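Putative outer membrane protein (LpxR) (PDB 3FID) removes acyl chains from lipid A as a deacylase of the Salmonella outer membrane, and binds zinc ions in this crystal. Local coordinates at residues G86-S91 with R98-T103; T144-V149 with S169-N174. All blocks are in the same frame, centred on the assembly; numbering follows the deposited sequence.

Overall arrangement
Contacts 1 and 2 are two antiparallel strand pairs of the outer-membrane beta-barrel, their centres about 10 Å apart. Residues 98-103 and 144-149 lie on neighbouring strands, so the four segments run as one patch of wall, 86-91, 98-103, 144-149, 169-174; K146 N to G102 O (2.8 Å) and R100 N to M148 O (2.9 Å) are probable hydrogen bonds between the contacts. Both flank the zinc site of H54, H84 and D104: nearest atoms of G86 and of the K146 side chain lie about 5 Å and about 4 Å from a zinc ion. On the outside V149 touches a bound detergent; a bound detergent also lies about 8 Å from the Y99 side chain.

Contact 1 of 2, residues G86-S91 with R98-T103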
ATOM      1  N   GLY A  86      -7.137 -11.417   3.876  1.00 12.66           N
ATOM      2  CA  GLY A  86      -6.157 -12.420   4.219  1.00 13.52           C
ATOM      3  C   GLY A  86      -5.799 -12.447   5.686  1.00 14.87           C
ATOM      4  O   GLY A  86      -6.382 -11.738   6.483  1.00 13.97           O
ATOM      5  N   LEU A  87      -4.786 -13.248   5.984  1.00 16.05           N
ATOM      6  CA  LEU A  87      -4.273 -13.439   7.320  1.00 17.13           C
ATOM      7  C   LEU A  87      -2.760 -13.293   7.263  1.00 17.88           C
ATOM      8  O   LEU A  87      -2.132 -13.646   6.249  1.00 17.66           O
ATOM      9  CB  LEU A  87      -4.594 -14.866   7.776  1.00 17.93           C
ATOM     10  CG  LEU A  87      -6.050 -15.176   8.133  1.00 20.72           C
ATOM     11  CD1 LEU A  87      -6.230 -16.695   8.173  1.00 24.91           C
ATOM     12  CD2 LEU A  87      -6.428 -14.509   9.469  1.00 21.46           C
ATOM     13  N   GLU A  88      -2.166 -12.809   8.350  1.00 18.04           N
ATOM     14  CA  GLU A  88      -0.719 -12.652   8.402  1.00 19.40           C
ATOM     15  C   GLU A  88      -0.155 -12.861   9.806  1.00 19.36           C
ATOM     16  O   GLU A  88      -0.727 -12.377  10.772  1.00 19.42           O
ATOM     17  CB  GLU A  88      -0.381 -11.238   7.970  1.00 19.62           C
ATOM     18  CG  GLU A  88       1.079 -10.954   7.747  1.00 22.17           C
ATOM     19  CD  GLU A  88       1.310  -9.471   7.671  1.00 25.22           C
ATOM     20  OE1 GLU A  88       1.474  -8.845   8.737  1.00 24.76           O
ATOM     21  OE2 GLU A  88       1.285  -8.931   6.539  1.00 26.28           O
ATOM     22  N   TRP A  89       0.986 -13.543   9.882  1.00 19.95           N
ATOM     23  CA  TRP A  89       1.769 -13.691  11.108  1.00 19.98           C
ATOM     24  C   TRP A  89       2.857 -12.603  11.117  1.00 18.55           C
ATOM     25  O   TRP A  89       3.552 -12.432  10.130  1.00 18.79           O
ATOM     26  CB  TRP A  89       2.387 -15.099  11.109  1.00 22.19           C
ATOM     27  CG  TRP A  89       3.202 -15.417  12.305  1.00 25.12           C
ATOM     28  CD1 TRP A  89       4.571 -15.502  12.379  1.00 27.85           C
ATOM     29  CD2 TRP A  89       2.707 -15.729  13.606  1.00 27.26           C
ATOM     30  NE1 TRP A  89       4.957 -15.836  13.667  1.00 27.59           N
ATOM     31  CE2 TRP A  89       3.831 -15.978  14.437  1.00 28.16           C
ATOM     32  CE3 TRP A  89       1.420 -15.809  14.158  1.00 28.94           C
ATOM     33  CZ2 TRP A  89       3.706 -16.311  15.787  1.00 28.20           C
ATOM     34  CZ3 TRP A  89       1.292 -16.127  15.520  1.00 28.82           C
ATOM     35  CH2 TRP A  89       2.433 -16.387  16.314  1.00 27.53           C
ATOM     36  N   ASN A  90       2.978 -11.848  12.199  1.00 17.54           N
ATOM     37  CA  ASN A  90       3.988 -10.769  12.333  1.00 17.38           C
ATOM     38  C   ASN A  90       4.747 -10.989  13.635  1.00 17.71           C
ATOM     39  O   ASN A  90       4.137 -10.951  14.692  1.00 17.05           O
ATOM     40  CB  ASN A  90       3.279  -9.405  12.375  1.00 17.64           C
ATOM     41  CG  ASN A  90       4.250  -8.213  12.442  1.00 17.82           C
ATOM     42  OD1 ASN A  90       5.426  -8.319  12.121  1.00 18.26           O
ATOM     43  ND2 ASN A  90       3.737  -7.079  12.836  1.00 16.46           N
ATOM     44  N   SER A  91       6.057 -11.242  13.583  1.00 18.06           N
ATOM     45  CA  SER A  91       6.740 -11.698  14.789  1.00 19.14           C
ATOM     46  C   SER A  91       8.174 -11.186  14.941  1.00 19.48           C
ATOM     47  O   SER A  91       8.926 -11.143  13.982  1.00 17.15           O
ATOM     48  CB  SER A  91       6.752 -13.222  14.812  1.00 19.77           C
ATOM     49  OG  SER A  91       7.446 -13.674  15.951  1.00 22.95           O
ATOM     50  N   ARG A  98      12.833  -9.164  12.755  1.00 19.15           N
ATOM     51  CA  ARG A  98      11.385  -9.267  12.593  1.00 17.92           C
ATOM     52  C   ARG A  98      11.062 -10.040  11.307  1.00 17.95           C
ATOM     53  O   ARG A  98      11.721  -9.855  10.288  1.00 17.23           O
ATOM     54  CB  ARG A  98      10.724  -7.881  12.575  1.00 17.84           C
ATOM     55  CG  ARG A  98       9.221  -7.907  12.217  1.00 18.01           C
ATOM     56  CD  ARG A  98       8.638  -6.507  12.065  1.00 16.93           C
ATOM     57  NE  ARG A  98       8.570  -5.759  13.324  1.00 16.88           N
ATOM     58  CZ  ARG A  98       7.655  -5.935  14.275  1.00 17.04           C
ATOM     59  NH1 ARG A  98       7.688  -5.171  15.362  1.00 13.16           N
ATOM     60  NH2 ARG A  98       6.735  -6.898  14.173  1.00 15.86           N
ATOM     61  N   TYR A  99      10.069 -10.933  11.358  1.00 18.52           N
ATOM     62  CA  TYR A  99       9.562 -11.537  10.117  1.00 19.13           C
ATOM     63  C   TYR A  99       8.026 -11.543  10.040  1.00 18.80           C
ATOM     64  O   TYR A  99       7.324 -11.463  11.060  1.00 17.55           O
ATOM     65  CB  TYR A  99      10.147 -12.932   9.879  1.00 22.15           C
ATOM     66  CG  TYR A  99       9.602 -13.975  10.817  1.00 24.56           C
ATOM     67  CD1 TYR A  99       8.540 -14.790  10.428  1.00 26.31           C
ATOM     68  CD2 TYR A  99      10.138 -14.134  12.101  1.00 25.91           C
ATOM     69  CE1 TYR A  99       8.010 -15.753  11.302  1.00 28.88           C
ATOM     70  CE2 TYR A  99       9.613 -15.073  12.991  1.00 27.32           C
ATOM     71  CZ  TYR A  99       8.555 -15.880  12.579  1.00 27.37           C
ATOM     72  OH  TYR A  99       8.040 -16.826  13.427  1.00 27.25           O
ATOM     73  N   ARG A 100       7.530 -11.650   8.810  1.00 18.22           N
ATOM     74  CA  ARG A 100       6.100 -11.676   8.534  1.00 18.12           C
ATOM     75  C   ARG A 100       5.821 -12.695   7.466  1.00 17.62           C
ATOM     76  O   ARG A 100       6.614 -12.869   6.548  1.00 15.74           O
ATOM     77  CB  ARG A 100       5.617 -10.316   8.049  1.00 18.92           C
ATOM     78  CG  ARG A 100       5.545  -9.300   9.125  1.00 21.53           C
ATOM     79  CD  ARG A 100       4.454  -8.327   8.815  1.00 26.39           C
ATOM     80  NE  ARG A 100       5.006  -7.160   8.208  1.00 26.64           N
ATOM     81  CZ  ARG A 100       4.396  -6.473   7.249  1.00 25.32           C
ATOM     82  NH1 ARG A 100       3.202  -6.835   6.763  1.00 24.04           N
ATOM     83  NH2 ARG A 100       5.013  -5.433   6.766  1.00 18.60           N
ATOM     84  N   LEU A 101       4.681 -13.369   7.589  1.00 17.65           N
ATOM     85  CA  LEU A 101       4.289 -14.399   6.631  1.00 17.95           C
ATOM     86  C   LEU A 101       2.792 -14.277   6.465  1.00 18.24           C
ATOM     87  O   LEU A 101       2.080 -14.312   7.449  1.00 17.88           O
ATOM     88  CB  LEU A 101       4.626 -15.797   7.180  1.00 18.33           C
ATOM     89  CG  LEU A 101       6.091 -16.237   7.167  1.00 20.45           C
ATOM     90  CD1 LEU A 101       6.261 -17.501   8.010  1.00 23.30           C
ATOM     91  CD2 LEU A 101       6.514 -16.469   5.728  1.00 21.64           C
ATOM     92  N   GLY A 102       2.315 -14.140   5.230  1.00 17.69           N
ATOM     93  CA  GLY A 102       0.888 -13.920   5.013  1.00 18.51           C
ATOM     94  C   GLY A 102       0.357 -14.558   3.744  1.00 18.50           C
ATOM     95  O   GLY A 102       1.112 -14.853   2.808  1.00 17.16           O
ATOM     96  N   THR A 103      -0.954 -14.776   3.722  1.00 18.87           N
ATOM     97  CA  THR A 103      -1.639 -15.255   2.515  1.00 18.91           C
ATOM     98  C   THR A 103      -2.936 -14.489   2.321  1.00 18.51           C
ATOM     99  O   THR A 103      -3.707 -14.367   3.275  1.00 18.94           O
ATOM    100  CB  THR A 103      -1.947 -16.766   2.598  1.00 19.47           C
ATOM    101  OG1 THR A 103      -0.730 -17.487   2.829  1.00 22.44           O
ATOM    102  CG2 THR A 103      -2.561 -17.272   1.286  1.00 20.33           C
TER
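E88 and R100 meet by their charged ends on the inward face of the barrel wall, which also carries N90. E88 CG stands anti to the backbone N (chi1 -171°) and passes over L101 O, 3.5 Å from it. R100 NH1 then reaches E88 OE2 at 2.8 Å, on the syn side of the carboxylate but 35° out of its plane; a weak bond to OE1 adds to this salt bridge. The two planes are turned 55° apart, so the pair is not a flat two-pronged bridge. R100 NH2 instead bonds the carbonyls of L202 and N197 in a loop.

N90 extends its amide between two arginines. R98 NH2 comes to N90 OD1 at 2.8 Å from above the carbonyl plane, with amide and guanidinium planes inclined to each other, while R100 CG packs against the same oxygen at 3.2 Å. N90 ND2 bonds D196, and R98 NH2 also bonds H209.

On the opposite face the aromatic side chains of W89 and Y99 cross diagonally. W89 NE1 donates to Y99 OH (3.2 Å), which sits at the indole edge, and W89 CD1 packs on Y99 CE1 at 3.6 Å. S91 CB lies over a face of the tyrosine ring as a CH-pi contact, and S91 OG turns to S49.

Paired backbone bonds at L87-T103, W89-L101 and S91-Y99 tie the hairpin strands together. G102, with no side chain, faces E88 at a CA-CA distance of 4.0 Å, where a CB would come tight against E88 CG. The inner face is thus a largely buried network of charges and amides reaching into the 195-209 region, whereas L87 and L101 lie on the surface with T103 and the aromatic pair, as expected of the largely apolar outer face of a membrane barrel.

Contact 2 of 2, residues T144-V149 with S169-N174; sequences TAKGMV and SAVGGN
K146 and V171 lie side by side on the inner face of the barrel, pointing the same way, with K146 CG 4.1 Å from V171 CG2. Beyond this the lysine parts from the valine: its chain bends at CE (chi3 -81°) and NZ forms a salt bridge with D104, a ligand of the nearby zinc ion. V171 CG1, anti to the backbone N, comes 4.2 Å from T144 CB, and L201 and L202 pack on the valine. At the next inward pair, M148 CG touches S169 OG at 3.3 Å, while that hydroxyl bonds E167.

The partly exposed outer face carries little side chain: the methyls of A145 and A170, with G147 and G172. There the joint is mostly backbone: A145 and G172 exchange two hydrogen bonds, G147 and A170 two more, the shortest from G147 N to A170 O (2.8 Å). G173 has a positive phi (127°), suited to glycine.

Small residues outside and a buried inside that mixes K146 and S169 with V171 and M148 suit a barrel wall, and the lysine charge beside D104 would probably help to balance the carboxylate at the zinc site.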
ATOM      1  N   THR A 144      -2.249 -14.401  -2.989  1.00 20.28           N
ATOM      2  CA  THR A 144      -0.894 -13.896  -2.843  1.00 20.14           C
ATOM      3  C   THR A 144      -0.275 -14.606  -1.642  1.00 18.88           C
ATOM      4  O   THR A 144      -0.960 -14.856  -0.667  1.00 19.89           O
ATOM      5  CB  THR A 144      -0.809 -12.326  -2.704  1.00 20.12           C
ATOM      6  OG1 THR A 144      -1.429 -11.884  -1.471  1.00 23.38           O
ATOM      7  CG2 THR A 144      -1.519 -11.663  -3.867  1.00 21.26           C
ATOM      8  N   ALA A 145       0.996 -14.981  -1.759  1.00 17.56           N
ATOM      9  CA  ALA A 145       1.790 -15.507  -0.648  1.00 16.96           C
ATOM     10  C   ALA A 145       2.845 -14.449  -0.387  1.00 16.47           C
ATOM     11  O   ALA A 145       3.531 -14.032  -1.314  1.00 15.69           O
ATOM     12  CB  ALA A 145       2.458 -16.829  -1.056  1.00 16.60           C
ATOM     13  N   LYS A 146       2.953 -14.009   0.866  1.00 16.30           N
ATOM     14  CA  LYS A 146       3.758 -12.830   1.203  1.00 16.44           C
ATOM     15  C   LYS A 146       4.744 -13.140   2.314  1.00 16.08           C
ATOM     16  O   LYS A 146       4.425 -13.858   3.262  1.00 16.39           O
ATOM     17  CB  LYS A 146       2.844 -11.683   1.661  1.00 15.92           C
ATOM     18  CG  LYS A 146       1.856 -11.209   0.588  1.00 18.69           C
ATOM     19  CD  LYS A 146       0.975 -10.107   1.103  1.00 21.98           C
ATOM     20  CE  LYS A 146      -0.164 -10.653   1.920  1.00 23.64           C
ATOM     21  NZ  LYS A 146      -0.920  -9.536   2.545  1.00 27.15           N
ATOM     22  N   GLY A 147       5.931 -12.566   2.234  1.00 15.65           N
ATOM     23  CA  GLY A 147       6.878 -12.756   3.337  1.00 15.78           C
ATOM     24  C   GLY A 147       7.788 -11.557   3.434  1.00 16.23           C
ATOM     25  O   GLY A 147       8.072 -10.910   2.420  1.00 14.98           O
ATOM     26  N   MET A 148       8.229 -11.259   4.660  1.00 16.33           N
ATOM     27  CA  MET A 148       9.201 -10.196   4.886  1.00 17.29           C
ATOM     28  C   MET A 148      10.162 -10.610   5.993  1.00 16.32           C
ATOM     29  O   MET A 148       9.757 -11.241   6.968  1.00 16.10           O
ATOM     30  CB  MET A 148       8.498  -8.890   5.259  1.00 16.80           C
ATOM     31  CG  MET A 148       9.440  -7.701   5.382  1.00 19.14           C
ATOM     32  SD  MET A 148       8.581  -6.238   5.952  1.00 21.43           S
ATOM     33  CE  MET A 148       9.026  -6.399   7.689  1.00 24.92           C
ATOM     34  N   VAL A 149      11.441 -10.291   5.813  1.00 15.77           N
ATOM     35  CA  VAL A 149      12.379 -10.325   6.936  1.00 16.15           C
ATOM     36  C   VAL A 149      13.158  -9.026   7.031  1.00 15.53           C
ATOM     37  O   VAL A 149      13.605  -8.489   6.026  1.00 13.86           O
ATOM     38  CB  VAL A 149      13.327 -11.557   6.893  1.00 16.23           C
ATOM     39  CG1 VAL A 149      14.155 -11.571   5.641  1.00 18.63           C
ATOM     40  CG2 VAL A 149      14.240 -11.573   8.129  1.00 17.20           C
ATOM     41  N   SER A 169      11.686  -8.621   0.993  1.00 13.32           N
ATOM     42  CA  SER A 169      10.294  -9.028   0.900  1.00 13.97           C
ATOM     43  C   SER A 169      10.068  -9.871  -0.320  1.00 13.73           C
ATOM     44  O   SER A 169      10.782  -9.750  -1.307  1.00 15.25           O
ATOM     45  CB  SER A 169       9.382  -7.809   0.816  1.00 14.61           C
ATOM     46  OG  SER A 169       9.309  -7.175   2.084  1.00 15.37           O
ATOM     47  N   ALA A 170       9.025 -10.685  -0.276  1.00 14.11           N
ATOM     48  CA  ALA A 170       8.707 -11.550  -1.397  1.00 13.79           C
ATOM     49  C   ALA A 170       7.197 -11.753  -1.481  1.00 13.20           C
ATOM     50  O   ALA A 170       6.513 -11.962  -0.452  1.00 13.29           O
ATOM     51  CB  ALA A 170       9.441 -12.884  -1.251  1.00 15.00           C
ATOM     52  N   VAL A 171       6.674 -11.655  -2.699  1.00 12.58           N
ATOM     53  CA  VAL A 171       5.263 -11.941  -2.986  1.00 13.70           C
ATOM     54  C   VAL A 171       5.219 -12.903  -4.169  1.00 13.79           C
ATOM     55  O   VAL A 171       5.970 -12.752  -5.121  1.00 12.71           O
ATOM     56  CB  VAL A 171       4.455 -10.636  -3.312  1.00 14.61           C
ATOM     57  CG1 VAL A 171       3.004 -10.937  -3.637  1.00 16.73           C
ATOM     58  CG2 VAL A 171       4.511  -9.680  -2.110  1.00 14.24           C
ATOM     59  N   GLY A 172       4.344 -13.905  -4.083  1.00 14.02           N
ATOM     60  CA  GLY A 172       4.125 -14.805  -5.214  1.00 15.47           C
ATOM     61  C   GLY A 172       2.657 -15.141  -5.392  1.00 16.06           C
ATOM     62  O   GLY A 172       1.825 -14.804  -4.543  1.00 16.55           O
ATOM     63  N   GLY A 173       2.362 -15.842  -6.484  1.00 16.48           N
ATOM     64  CA  GLY A 173       0.996 -16.182  -6.854  1.00 17.29           C
ATOM     65  C   GLY A 173       0.684 -15.757  -8.277  1.00 17.60           C
ATOM     66  O   GLY A 173       1.592 -15.418  -9.048  1.00 18.01           O
ATOM     67  N   ASN A 174      -0.606 -15.749  -8.615  1.00 17.43           N
ATOM     68  CA  ASN A 174      -1.048 -15.538  -9.998  1.00 17.42           C
ATOM     69  C   ASN A 174      -1.574 -14.129 -10.256  1.00 17.07           C
ATOM     70  O   ASN A 174      -2.042 -13.813 -11.357  1.00 16.78           O
ATOM     71  CB  ASN A 174      -2.082 -16.611 -10.411  1.00 17.45           C
ATOM     72  CG  ASN A 174      -3.380 -16.565  -9.574  1.00 20.90           C
ATOM     73  OD1 ASN A 174      -3.357 -16.269  -8.358  1.00 21.83           O
ATOM     74  ND2 ASN A 174      -4.514 -16.918 -10.215  1.00 20.28           N
TER